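Local coordinates for protein NAD-dependent aldehyde dehydrogenase (Sinorhizobium meliloti, PDB 3U4J) that probably oxidises aldehydes to the corresponding acids with NAD or NADP as the electron acceptor, working as a tetramer, at residues A[113-118]-A[171-176]; A[274-279]-A[430-435]; A[302-307]-A[402-407]; A[367-372]-A[385-390]. All coordinates share one frame; numbering follows the deposited sequence.

Contact 1: residues A[113-118]-A[171-176]; sequences VGKPIA and WNFPFI
The ammonium group of K115 meets the 171-173 backbone, giving a hydrogen bond from K115 NZ to N172 O at 2.9 Å. NZ lies in the plane of that carbonyl, with a C=O...N angle of 156°. The same NZ comes within 3.4 Å of F173 CD1, approaching the ring obliquely. Two bends near the end of the lysine, at chi3 (-78°) and chi4 (-72°), bring NZ back to this spot. Beside it, V113 fits its two methyls against the loop: CG2 packs on P174 CD at 3.7 Å, while CG1 lies 3.6 Å from W171 O. That carbonyl oxygen is buried here and has no hydrogen-bond partner in the model.

In the next shell E123 forms a salt bridge with K115 NZ, and S110 OG binds K115 O. E109 holds F175 N in the first turn of helix 174-187, for which F173 is the N-cap residue, and N172 ND2 reaches Q302 O. An alanine in place of K115 would probably leave N172 O and the carboxylate of E123 without their shared partner and open a gap beside the F173 ring. The contact thus joins the end of helix 102-113 and the short link to helix 117-138 with the loop that leads into helix 174-187, through one buried cation whose charge is likely balanced by E123 and may polarise the N172 carbonyl.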
loop_
_atom_site.group_PDB
_atom_site.type_symbol
_atom_site.label_atom_id
_atom_site.label_comp_id
_atom_site.label_asym_id
_atom_site.label_seq_id
_atom_site.Cartn_x
_atom_site.Cartn_y
_atom_site.Cartn_z
ATOM N N VAL A 113 -1.465 14.671 37.380
ATOM C CA VAL A 113 -2.749 14.570 36.707
ATOM C C VAL A 113 -3.878 14.182 37.690
ATOM O O VAL A 113 -5.010 14.516 37.438
ATOM C CB VAL A 113 -2.715 13.551 35.504
ATOM C CG1 VAL A 113 -4.099 13.383 34.861
ATOM C CG2 VAL A 113 -1.676 13.951 34.464
ATOM N N GLY A 114 -3.569 13.491 38.784
ATOM C CA GLY A 114 -4.614 12.889 39.633
ATOM C C GLY A 114 -5.086 11.541 39.105
ATOM O O GLY A 114 -6.146 11.058 39.466
ATOM N N LYS A 115 -4.273 10.941 38.245
ATOM C CA LYS A 115 -4.554 9.672 37.600
ATOM C C LYS A 115 -4.219 8.559 38.580
ATOM O O LYS A 115 -3.158 8.593 39.213
ATOM C CB LYS A 115 -3.618 9.568 36.388
ATOM C CG LYS A 115 -3.960 8.602 35.296
ATOM C CD LYS A 115 -2.863 8.680 34.206
ATOM C CE LYS A 115 -3.028 9.908 33.307
ATOM N NZ LYS A 115 -4.194 9.774 32.389
ATOM N N PRO A 116 -5.120 7.571 38.728
ATOM C CA PRO A 116 -4.811 6.417 39.576
ATOM C C PRO A 116 -3.471 5.783 39.173
ATOM O O PRO A 116 -3.217 5.597 37.984
ATOM C CB PRO A 116 -5.957 5.456 39.271
ATOM C CG PRO A 116 -7.086 6.339 38.876
ATOM C CD PRO A 116 -6.442 7.459 38.098
ATOM N N ILE A 117 -2.643 5.449 40.164
ATOM C CA ILE A 117 -1.274 4.967 39.918
ATOM C C ILE A 117 -1.200 3.667 39.082
ATOM O O ILE A 117 -0.313 3.499 38.234
ATOM C CB ILE A 117 -0.434 4.856 41.209
ATOM C CG1 ILE A 117 1.029 4.537 40.842
ATOM C CG2 ILE A 117 -1.024 3.818 42.191
ATOM C CD1 ILE A 117 1.832 5.755 40.443
ATOM N N ALA A 118 -2.161 2.779 39.291
ATOM C CA ALA A 118 -2.209 1.551 38.506
ATOM C C ALA A 118 -2.526 1.876 37.048
ATOM O O ALA A 118 -1.954 1.266 36.154
ATOM C CB ALA A 118 -3.242 0.551 39.101
ATOM N N TRP A 171 -3.918 18.177 29.410
ATOM C CA TRP A 171 -3.614 17.724 30.771
ATOM C C TRP A 171 -4.185 16.344 31.114
ATOM O O TRP A 171 -3.840 15.769 32.136
ATOM C CB TRP A 171 -4.128 18.758 31.773
ATOM C CG TRP A 171 -5.561 19.242 31.499
ATOM C CD1 TRP A 171 -5.948 20.428 30.900
ATOM C CD2 TRP A 171 -6.774 18.545 31.826
ATOM N NE1 TRP A 171 -7.334 20.497 30.842
ATOM C CE2 TRP A 171 -7.858 19.368 31.423
ATOM C CE3 TRP A 171 -7.048 17.323 32.445
ATOM C CZ2 TRP A 171 -9.192 18.986 31.603
ATOM C CZ3 TRP A 171 -8.388 16.958 32.656
ATOM C CH2 TRP A 171 -9.433 17.791 32.232
ATOM N N ASN A 172 -5.040 15.803 30.266
ATOM C CA ASN A 172 -5.700 14.555 30.639
ATOM C C ASN A 172 -4.868 13.299 30.409
ATOM O O ASN A 172 -4.943 12.364 31.210
ATOM C CB ASN A 172 -7.089 14.444 30.014
ATOM C CG ASN A 172 -7.072 14.391 28.471
ATOM O OD1 ASN A 172 -6.104 14.803 27.809
ATOM N ND2 ASN A 172 -8.173 13.896 27.894
ATOM N N PHE A 173 -4.101 13.280 29.324
ATOM C CA PHE A 173 -3.208 12.143 29.019
ATOM C C PHE A 173 -1.864 12.670 28.506
ATOM O O PHE A 173 -1.535 12.506 27.328
ATOM C CB PHE A 173 -3.817 11.226 27.949
ATOM C CG PHE A 173 -5.087 10.545 28.364
ATOM C CD1 PHE A 173 -5.048 9.394 29.139
ATOM C CD2 PHE A 173 -6.312 11.049 27.957
ATOM C CE1 PHE A 173 -6.257 8.745 29.527
ATOM C CE2 PHE A 173 -7.521 10.429 28.331
ATOM C CZ PHE A 173 -7.484 9.268 29.106
ATOM N N PRO A 174 -1.094 13.322 29.372
ATOM C CA PRO A 174 0.067 14.038 28.836
ATOM C C PRO A 174 1.086 13.109 28.207
ATOM O O PRO A 174 1.553 13.398 27.099
ATOM C CB PRO A 174 0.674 14.723 30.058
ATOM C CG PRO A 174 -0.454 14.796 31.051
ATOM C CD PRO A 174 -1.217 13.498 30.823
ATOM N N PHE A 175 1.409 12.001 28.870
ATOM C CA PHE A 175 2.483 11.161 28.360
ATOM C C PHE A 175 2.013 10.435 27.108
ATOM O O PHE A 175 2.766 10.278 26.125
ATOM C CB PHE A 175 3.000 10.187 29.432
ATOM C CG PHE A 175 4.432 9.720 29.199
ATOM C CD1 PHE A 175 5.500 10.622 29.274
ATOM C CD2 PHE A 175 4.717 8.383 28.944
ATOM C CE1 PHE A 175 6.814 10.202 29.108
ATOM C CE2 PHE A 175 6.061 7.940 28.746
ATOM C CZ PHE A 175 7.088 8.833 28.836
ATOM N N ILE A 176 0.760 9.977 27.153
ATOM C CA ILE A 176 0.183 9.256 26.023
ATOM C C ILE A 176 0.172 10.095 24.773
ATOM O O ILE A 176 0.611 9.644 23.704
ATOM C CB ILE A 176 -1.246 8.739 26.341
ATOM C CG1 ILE A 176 -1.158 7.536 27.297
ATOM C CG2 ILE A 176 -1.991 8.404 25.055
ATOM C CD1 ILE A 176 -1.075 6.182 26.601
#

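Contact 2: residues A[274-279]-A[430-435]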
loop_
_atom_site.group_PDB
_atom_site.type_symbol
_atom_site.label_atom_id
_atom_site.label_comp_id
_atom_site.label_asym_id
_atom_site.label_seq_id
_atom_site.Cartn_x
_atom_site.Cartn_y
_atom_site.Cartn_z
ATOM N N LYS A 274 -18.539 13.820 21.952
ATOM C CA LYS A 274 -19.651 13.388 22.773
ATOM C C LYS A 274 -20.020 11.950 22.368
ATOM O O LYS A 274 -21.098 11.667 21.845
ATOM C CB LYS A 274 -20.819 14.382 22.669
ATOM C CG LYS A 274 -21.945 14.118 23.668
ATOM C CD LYS A 274 -21.648 14.751 25.045
ATOM C CE LYS A 274 -22.570 14.189 26.135
ATOM N NZ LYS A 274 -22.411 14.976 27.398
ATOM N N GLY A 275 -19.094 11.041 22.617
ATOM C CA GLY A 275 -19.181 9.724 22.039
ATOM C C GLY A 275 -20.293 8.894 22.657
ATOM O O GLY A 275 -20.453 8.851 23.879
ATOM N N PRO A 276 -21.069 8.222 21.808
ATOM C CA PRO A 276 -22.118 7.337 22.289
ATOM C C PRO A 276 -21.645 5.890 22.388
ATOM O O PRO A 276 -20.818 5.453 21.592
ATOM C CB PRO A 276 -23.185 7.470 21.200
ATOM C CG PRO A 276 -22.399 7.738 19.932
ATOM C CD PRO A 276 -21.086 8.374 20.335
ATOM N N GLN A 277 -22.142 5.150 23.373
ATOM C CA GLN A 277 -22.136 3.700 23.304
ATOM C C GLN A 277 -23.575 3.223 23.060
ATOM O O GLN A 277 -24.497 3.604 23.794
ATOM C CB GLN A 277 -21.602 3.082 24.590
ATOM C CG GLN A 277 -20.183 3.528 24.941
ATOM C CD GLN A 277 -19.425 2.477 25.713
ATOM O OE1 GLN A 277 -19.126 1.403 25.182
ATOM N NE2 GLN A 277 -19.067 2.790 26.967
ATOM N N ILE A 278 -23.750 2.376 22.052
ATOM C CA ILE A 278 -25.079 1.890 21.668
ATOM C C ILE A 278 -25.123 0.448 22.098
ATOM O O ILE A 278 -24.265 -0.335 21.687
ATOM C CB ILE A 278 -25.315 1.941 20.131
ATOM C CG1 ILE A 278 -25.218 3.373 19.568
ATOM C CG2 ILE A 278 -26.727 1.386 19.797
ATOM C CD1 ILE A 278 -23.849 4.032 19.739
ATOM N N VAL A 279 -26.108 0.121 22.938
ATOM C CA VAL A 279 -26.276 -1.206 23.469
ATOM C C VAL A 279 -27.617 -1.760 22.983
ATOM O O VAL A 279 -28.713 -1.280 23.357
ATOM C CB VAL A 279 -26.205 -1.245 24.995
ATOM C CG1 VAL A 279 -26.199 -2.706 25.503
ATOM C CG2 VAL A 279 -24.959 -0.529 25.467
ATOM N N LEU A 430 -15.845 11.955 17.253
ATOM C CA LEU A 430 -14.562 11.357 17.615
ATOM C C LEU A 430 -14.665 9.842 17.771
ATOM O O LEU A 430 -13.960 9.097 17.081
ATOM C CB LEU A 430 -13.943 11.992 18.874
ATOM C CG LEU A 430 -12.493 11.543 19.145
ATOM C CD1 LEU A 430 -11.573 11.744 17.921
ATOM C CD2 LEU A 430 -11.886 12.271 20.375
ATOM N N SER A 431 -15.529 9.388 18.678
ATOM C CA SER A 431 -15.606 7.970 18.954
ATOM C C SER A 431 -17.041 7.438 19.058
ATOM O O SER A 431 -17.993 8.210 19.176
ATOM C CB SER A 431 -14.849 7.668 20.250
ATOM O OG SER A 431 -15.595 8.084 21.379
ATOM N N ALA A 432 -17.181 6.112 19.055
ATOM C CA ALA A 432 -18.484 5.463 19.248
ATOM C C ALA A 432 -18.241 3.987 19.465
ATOM O O ALA A 432 -17.289 3.434 18.921
ATOM C CB ALA A 432 -19.377 5.669 18.009
ATOM N N SER A 433 -19.085 3.359 20.280
ATOM C CA SER A 433 -19.074 1.920 20.439
ATOM C C SER A 433 -20.453 1.357 20.148
ATOM O O SER A 433 -21.450 1.969 20.516
ATOM C CB SER A 433 -18.768 1.538 21.881
ATOM O OG SER A 433 -17.426 1.799 22.206
ATOM N N VAL A 434 -20.487 0.167 19.549
ATOM C CA VAL A 434 -21.717 -0.610 19.354
ATOM C C VAL A 434 -21.556 -1.949 20.075
ATOM O O VAL A 434 -20.537 -2.652 19.893
ATOM C CB VAL A 434 -22.051 -0.821 17.854
ATOM C CG1 VAL A 434 -23.271 -1.738 17.694
ATOM C CG2 VAL A 434 -22.322 0.516 17.196
ATOM N N TRP A 435 -22.526 -2.265 20.939
ATOM C CA TRP A 435 -22.589 -3.567 21.611
ATOM C C TRP A 435 -23.759 -4.402 21.079
ATOM O O TRP A 435 -24.915 -4.008 21.219
ATOM C CB TRP A 435 -22.707 -3.384 23.129
ATOM C CG TRP A 435 -21.521 -2.644 23.775
ATOM C CD1 TRP A 435 -21.297 -1.310 23.770
ATOM C CD2 TRP A 435 -20.424 -3.237 24.499
ATOM N NE1 TRP A 435 -20.125 -1.016 24.461
ATOM C CE2 TRP A 435 -19.579 -2.184 24.922
ATOM C CE3 TRP A 435 -20.093 -4.555 24.853
ATOM C CZ2 TRP A 435 -18.405 -2.405 25.661
ATOM C CZ3 TRP A 435 -18.942 -4.773 25.602
ATOM C CH2 TRP A 435 -18.103 -3.699 25.987
HETATM O O HOH W 1 -17.532 12.284 19.650
#
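W435 and Q277 lie side by side and join through W435 NE1 and Q277 OE1, 2.7 Å apart. The bond is nearly straight at the hydrogen (168°), and OE1 sits close to the indole plane, yet NE1 stands 36° out of the amide carbonyl plane, off the lone-pair direction. OE1 also comes 3.3 Å from S433 CB. The other end of the amide is satisfied as well, Q277 NE2 donating to G291 O, while the S433 hydroxyl turns to S458 O.

Three backbone bonds run between the strands: S433 N to P276 O at 3.0 Å, I278 N to S433 O at 2.8 Å, and W435 N to I278 O at 2.7 Å. I278 thus both gives and receives, and its CD1 lies 3.3 Å from S433 O. A water accepts from K274 N and from L430 N, each at 2.9 Å, bridging the two backbones just before the strand pairing begins.

The W435 side chain also packs on P501 of a second subunit. With strand 307-313 bonded along its other edge, strand 275-279 lies inside the sheet, and this parallel pairing, with strand axes 5° apart, is typical of the alpha/beta catalytic domain of aldehyde dehydrogenases.

Contact 3: residues A[302-307]-A[402-407]; sequences QCCISG and EIFGPV
Q302 lays its backbone over one face of the F404 ring: CA stands 3.9 Å from the ring centroid, 20° off the normal, as a CH-pi contact. Its CG also approaches F404 O, at 3.2 Å, an oxygen that takes a hydrogen bond from H351 NE2. At C303 the peptide continues across the same face, with N 3.4 Å above the ring plane and offset toward the rim, so the phenyl lies under the 302-303 peptide. An alanine in place of F404 would probably uncover this peptide and leave C304 SG without its aromatic neighbour. The C303 carbonyl points to a water 2.8 Å away, which lies 2.6 Å from E402 OE1; the same carboxylate oxygen accepts from G273 N.

C303 also opens a type I beta turn, closed by S306 N on C303 O at 3.1 Å. The Q-C-C sequence here resembles the segment that carries the catalytic cysteine in aldehyde dehydrogenases, and the E-x-F-G-P sequence opposite is another hallmark of the family. C304 follows with SG at the edge of the F404 ring, 3.8 Å from CE1, a sulfur-aromatic contact 79° off the ring normal; its other neighbours include L430. S306 comes last, with OG anti to its backbone N (chi1 -178°) and bound to G295 O; a water lies between OG and G405 O.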
loop_
_atom_site.group_PDB
_atom_site.type_symbol
_atom_site.label_atom_id
_atom_site.label_comp_id
_atom_site.label_asym_id
_atom_site.label_seq_id
_atom_site.Cartn_x
_atom_site.Cartn_y
_atom_site.Cartn_z
ATOM N N GLN A 302 -12.547 12.419 32.074
ATOM C CA GLN A 302 -11.794 13.502 31.460
ATOM C C GLN A 302 -11.071 12.885 30.246
ATOM O O GLN A 302 -9.860 12.605 30.283
ATOM C CB GLN A 302 -10.783 14.073 32.452
ATOM C CG GLN A 302 -11.426 14.688 33.702
ATOM C CD GLN A 302 -10.444 14.858 34.840
ATOM O OE1 GLN A 302 -9.729 13.914 35.243
ATOM N NE2 GLN A 302 -10.423 16.025 35.386
ATOM N N CYS A 303 -11.832 12.671 29.178
ATOM C CA CYS A 303 -11.367 11.796 28.085
ATOM C C CYS A 303 -12.194 12.091 26.850
ATOM O O CYS A 303 -13.438 12.014 26.877
ATOM C CB CYS A 303 -11.511 10.316 28.488
ATOM S SG CYS A 303 -11.026 9.195 27.160
ATOM N N CYS A 304 -11.507 12.449 25.764
ATOM C CA CYS A 304 -12.169 12.799 24.510
ATOM C C CYS A 304 -12.947 11.626 23.876
ATOM O O CYS A 304 -13.940 11.850 23.183
ATOM C CB CYS A 304 -11.129 13.357 23.526
ATOM S SG CYS A 304 -10.435 14.938 24.208
ATOM N N ILE A 305 -12.477 10.401 24.112
ATOM C CA ILE A 305 -13.141 9.181 23.615
ATOM C C ILE A 305 -14.051 8.522 24.677
ATOM O O ILE A 305 -14.384 7.351 24.578
ATOM C CB ILE A 305 -12.115 8.148 23.040
ATOM C CG1 ILE A 305 -11.064 7.716 24.089
ATOM C CG2 ILE A 305 -11.445 8.741 21.793
ATOM C CD1 ILE A 305 -10.243 6.477 23.702
ATOM N N SER A 306 -14.423 9.290 25.700
ATOM C CA SER A 306 -15.331 8.825 26.740
ATOM C C SER A 306 -16.670 8.435 26.113
ATOM O O SER A 306 -17.143 9.099 25.177
ATOM C CB SER A 306 -15.570 9.967 27.727
ATOM O OG SER A 306 -16.413 9.547 28.774
ATOM N N GLY A 307 -17.260 7.353 26.617
ATOM C CA GLY A 307 -18.647 7.038 26.315
ATOM C C GLY A 307 -19.547 7.858 27.240
ATOM O O GLY A 307 -20.044 7.359 28.260
ATOM N N GLU A 402 -19.772 18.627 25.789
ATOM C CA GLU A 402 -18.788 17.761 26.385
ATOM C C GLU A 402 -18.572 18.190 27.823
ATOM O O GLU A 402 -18.079 19.282 28.084
ATOM C CB GLU A 402 -17.467 17.813 25.601
ATOM C CG GLU A 402 -16.370 16.941 26.219
ATOM C CD GLU A 402 -15.082 16.975 25.391
ATOM O OE1 GLU A 402 -14.618 15.892 24.954
ATOM O OE2 GLU A 402 -14.556 18.086 25.179
ATOM N N ILE A 403 -18.961 17.321 28.754
ATOM C CA ILE A 403 -18.845 17.622 30.171
ATOM C C ILE A 403 -17.428 17.353 30.696
ATOM O O ILE A 403 -16.911 18.111 31.522
ATOM C CB ILE A 403 -19.896 16.803 30.970
ATOM C CG1 ILE A 403 -21.312 17.275 30.610
ATOM C CG2 ILE A 403 -19.637 16.882 32.495
ATOM C CD1 ILE A 403 -22.430 16.299 31.008
ATOM N N PHE A 404 -16.792 16.276 30.218
ATOM C CA PHE A 404 -15.408 15.950 30.629
ATOM C C PHE A 404 -15.261 15.639 32.143
ATOM O O PHE A 404 -14.251 15.969 32.793
ATOM C CB PHE A 404 -14.469 17.073 30.202
ATOM C CG PHE A 404 -13.254 16.611 29.430
ATOM C CD1 PHE A 404 -13.401 15.990 28.179
ATOM C CD2 PHE A 404 -11.984 16.819 29.937
ATOM C CE1 PHE A 404 -12.287 15.580 27.432
ATOM C CE2 PHE A 404 -10.820 16.400 29.205
ATOM C CZ PHE A 404 -10.989 15.789 27.954
ATOM N N GLY A 405 -16.276 14.997 32.697
ATOM C CA GLY A 405 -16.260 14.484 34.076
ATOM C C GLY A 405 -16.968 13.128 34.094
ATOM O O GLY A 405 -17.427 12.666 33.058
ATOM N N PRO A 406 -17.076 12.479 35.271
ATOM C CA PRO A 406 -17.630 11.125 35.294
ATOM C C PRO A 406 -19.160 11.135 35.301
ATOM O O PRO A 406 -19.781 10.660 36.256
ATOM C CB PRO A 406 -17.094 10.552 36.605
ATOM C CG PRO A 406 -16.906 11.755 37.496
ATOM C CD PRO A 406 -16.683 12.952 36.613
ATOM N N VAL A 407 -19.740 11.686 34.243
ATOM C CA VAL A 407 -21.165 11.945 34.168
ATOM C C VAL A 407 -21.728 11.305 32.898
ATOM O O VAL A 407 -21.414 11.746 31.781
ATOM C CB VAL A 407 -21.439 13.472 34.108
ATOM C CG1 VAL A 407 -23.002 13.771 33.928
ATOM C CG2 VAL A 407 -20.827 14.177 35.317
HETATM O O HOH W 2 -15.507 13.623 25.964
HETATM O O HOH W 3 -16.868 12.095 29.913
#

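Contact 4: residues A[367-372]-A[385-390]; sequences AELLLG and APTVFA
L369 and F389 face each other in an antiparallel pairing that puts strand 368-371 at the border of the catalytic-domain sheet, next to strand 383-390. The axes of the short strands make an angle of 144°, and the register slips by one residue between L369 and L371, a beta bulge with L370 and L371 set against V388.

Backbone hydrogen bonds fall on both sides of the slip. E368 and A390 form a hydrogen-bonded pair, with E368 N to A390 O at 2.9 Å and A390 N to E368 O at 2.8 Å. At the bulge, L370 N gives to V388 O, whereas V388 N reaches L371 O from 39° above the carbonyl plane, and this bond is the longest of the four at 3.2 Å.

Apolar packing differs between the two faces. On the F389 side, L369 swings CD2 over one face of the ring, offset toward the rim, while A367 CB touches CD1 of the same ring at 3.7 Å; helix 349-364 covers F389 and T387. On the V388 side, L370 carries CG anti to its carbonyl carbon (chi1 -62°) and lays CD1 on A390 CB, 3.6 Å away. V388 and L370 there meet M321 of helix 317-330, and L371 reaches Y297.

Close CH...O approaches accompany the bonds, G372 CA lying 3.1 Å from P386 O. Nearby, the T387 hydroxyl donates to A385 O, with OG1 2.7 Å from that oxygen, and is also bonded to G373 N.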
loop_
_atom_site.group_PDB
_atom_site.type_symbol
_atom_site.label_atom_id
_atom_site.label_comp_id
_atom_site.label_asym_id
_atom_site.label_seq_id
_atom_site.Cartn_x
_atom_site.Cartn_y
_atom_site.Cartn_z
ATOM N N ALA A 367 -33.784 15.962 33.765
ATOM C CA ALA A 367 -33.195 14.634 33.651
ATOM C C ALA A 367 -33.209 13.974 35.022
ATOM O O ALA A 367 -33.143 14.641 36.037
ATOM C CB ALA A 367 -31.779 14.725 33.108
ATOM N N GLU A 368 -33.275 12.658 35.061
ATOM C CA GLU A 368 -33.405 11.986 36.351
ATOM C C GLU A 368 -32.030 11.565 36.884
ATOM O O GLU A 368 -31.347 10.732 36.263
ATOM C CB GLU A 368 -34.339 10.788 36.195
ATOM C CG GLU A 368 -34.627 10.002 37.469
ATOM C CD GLU A 368 -35.221 8.626 37.150
ATOM O OE1 GLU A 368 -35.622 7.904 38.086
ATOM O OE2 GLU A 368 -35.248 8.255 35.961
ATOM N N LEU A 369 -31.624 12.155 38.011
ATOM C CA LEU A 369 -30.333 11.872 38.621
ATOM C C LEU A 369 -30.448 10.539 39.336
ATOM O O LEU A 369 -31.196 10.425 40.312
ATOM C CB LEU A 369 -29.978 12.927 39.668
ATOM C CG LEU A 369 -28.532 13.432 39.865
ATOM C CD1 LEU A 369 -28.250 13.932 41.311
ATOM C CD2 LEU A 369 -27.432 12.489 39.378
ATOM N N LEU A 370 -29.682 9.549 38.894
ATOM C CA LEU A 370 -29.751 8.220 39.510
ATOM C C LEU A 370 -28.644 7.973 40.527
ATOM O O LEU A 370 -28.780 7.120 41.409
ATOM C CB LEU A 370 -29.730 7.127 38.441
ATOM C CG LEU A 370 -30.879 7.086 37.438
ATOM C CD1 LEU A 370 -30.721 5.873 36.497
ATOM C CD2 LEU A 370 -32.233 7.027 38.156
ATOM N N LEU A 371 -27.561 8.748 40.428
ATOM C CA LEU A 371 -26.338 8.442 41.159
ATOM C C LEU A 371 -25.430 9.658 41.108
ATOM O O LEU A 371 -25.360 10.328 40.085
ATOM C CB LEU A 371 -25.649 7.250 40.462
ATOM C CG LEU A 371 -24.649 6.248 41.074
ATOM C CD1 LEU A 371 -23.244 6.269 40.445
ATOM C CD2 LEU A 371 -24.622 6.205 42.597
ATOM N N GLY A 372 -24.756 9.948 42.218
ATOM C CA GLY A 372 -23.680 10.926 42.232
ATOM C C GLY A 372 -24.136 12.367 42.232
ATOM O O GLY A 372 -25.058 12.720 42.944
ATOM N N ALA A 385 -18.173 12.656 42.355
ATOM C CA ALA A 385 -18.771 11.332 42.457
ATOM C C ALA A 385 -19.160 10.762 41.082
ATOM O O ALA A 385 -19.575 11.506 40.213
ATOM C CB ALA A 385 -20.002 11.392 43.344
ATOM N N PRO A 386 -19.022 9.438 40.888
ATOM C CA PRO A 386 -19.581 8.828 39.693
ATOM C C PRO A 386 -21.062 9.191 39.560
ATOM O O PRO A 386 -21.846 9.029 40.526
ATOM C CB PRO A 386 -19.424 7.335 39.964
ATOM C CG PRO A 386 -18.207 7.253 40.789
ATOM C CD PRO A 386 -18.276 8.453 41.699
ATOM N N THR A 387 -21.427 9.667 38.377
ATOM C CA THR A 387 -22.737 10.267 38.155
ATOM C C THR A 387 -23.440 9.677 36.944
ATOM O O THR A 387 -22.834 9.528 35.870
ATOM C CB THR A 387 -22.593 11.807 38.005
ATOM O OG1 THR A 387 -21.964 12.343 39.189
ATOM C CG2 THR A 387 -23.977 12.494 37.760
ATOM N N VAL A 388 -24.721 9.340 37.121
ATOM C CA VAL A 388 -25.549 8.808 36.035
ATOM C C VAL A 388 -26.889 9.558 35.944
ATOM O O VAL A 388 -27.586 9.717 36.952
ATOM C CB VAL A 388 -25.827 7.309 36.221
ATOM C CG1 VAL A 388 -26.752 6.796 35.109
ATOM C CG2 VAL A 388 -24.522 6.509 36.274
ATOM N N PHE A 389 -27.216 10.040 34.745
ATOM C CA PHE A 389 -28.540 10.603 34.437
ATOM C C PHE A 389 -29.336 9.663 33.538
ATOM O O PHE A 389 -28.791 9.076 32.584
ATOM C CB PHE A 389 -28.427 11.935 33.721
ATOM C CG PHE A 389 -28.089 13.094 34.605
ATOM C CD1 PHE A 389 -29.069 13.687 35.426
ATOM C CD2 PHE A 389 -26.808 13.646 34.573
ATOM C CE1 PHE A 389 -28.759 14.824 36.236
ATOM C CE2 PHE A 389 -26.475 14.765 35.371
ATOM C CZ PHE A 389 -27.468 15.359 36.213
ATOM N N ALA A 390 -30.625 9.529 33.838
ATOM C CA ALA A 390 -31.540 8.771 33.009
ATOM C C ALA A 390 -32.558 9.745 32.438
ATOM O O ALA A 390 -32.643 10.890 32.885
ATOM C CB ALA A 390 -32.229 7.713 33.831
#

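How the contacts relate
From the N terminus, contact 1 closes first, bringing 171-176 back to 113-118 before the other three begin. Those nest: 274-279 opens contact 2, 302-307 opens contact 3, and contact 4 opens and closes at 367-390 before 402-407 closes contact 3 and 430-435 closes contact 2. Contacts 2 and 4 belong to one sheet, their centres about 19 Å apart, with strands 307-313 and 407-413 between them. Contact 3 sits at the starts of those two strands and touches every other contact: W171 and N172 pack on F404, L430 on C304, and P406 O meets T387 N. It thus links the helical region of contact 1 to the sheet.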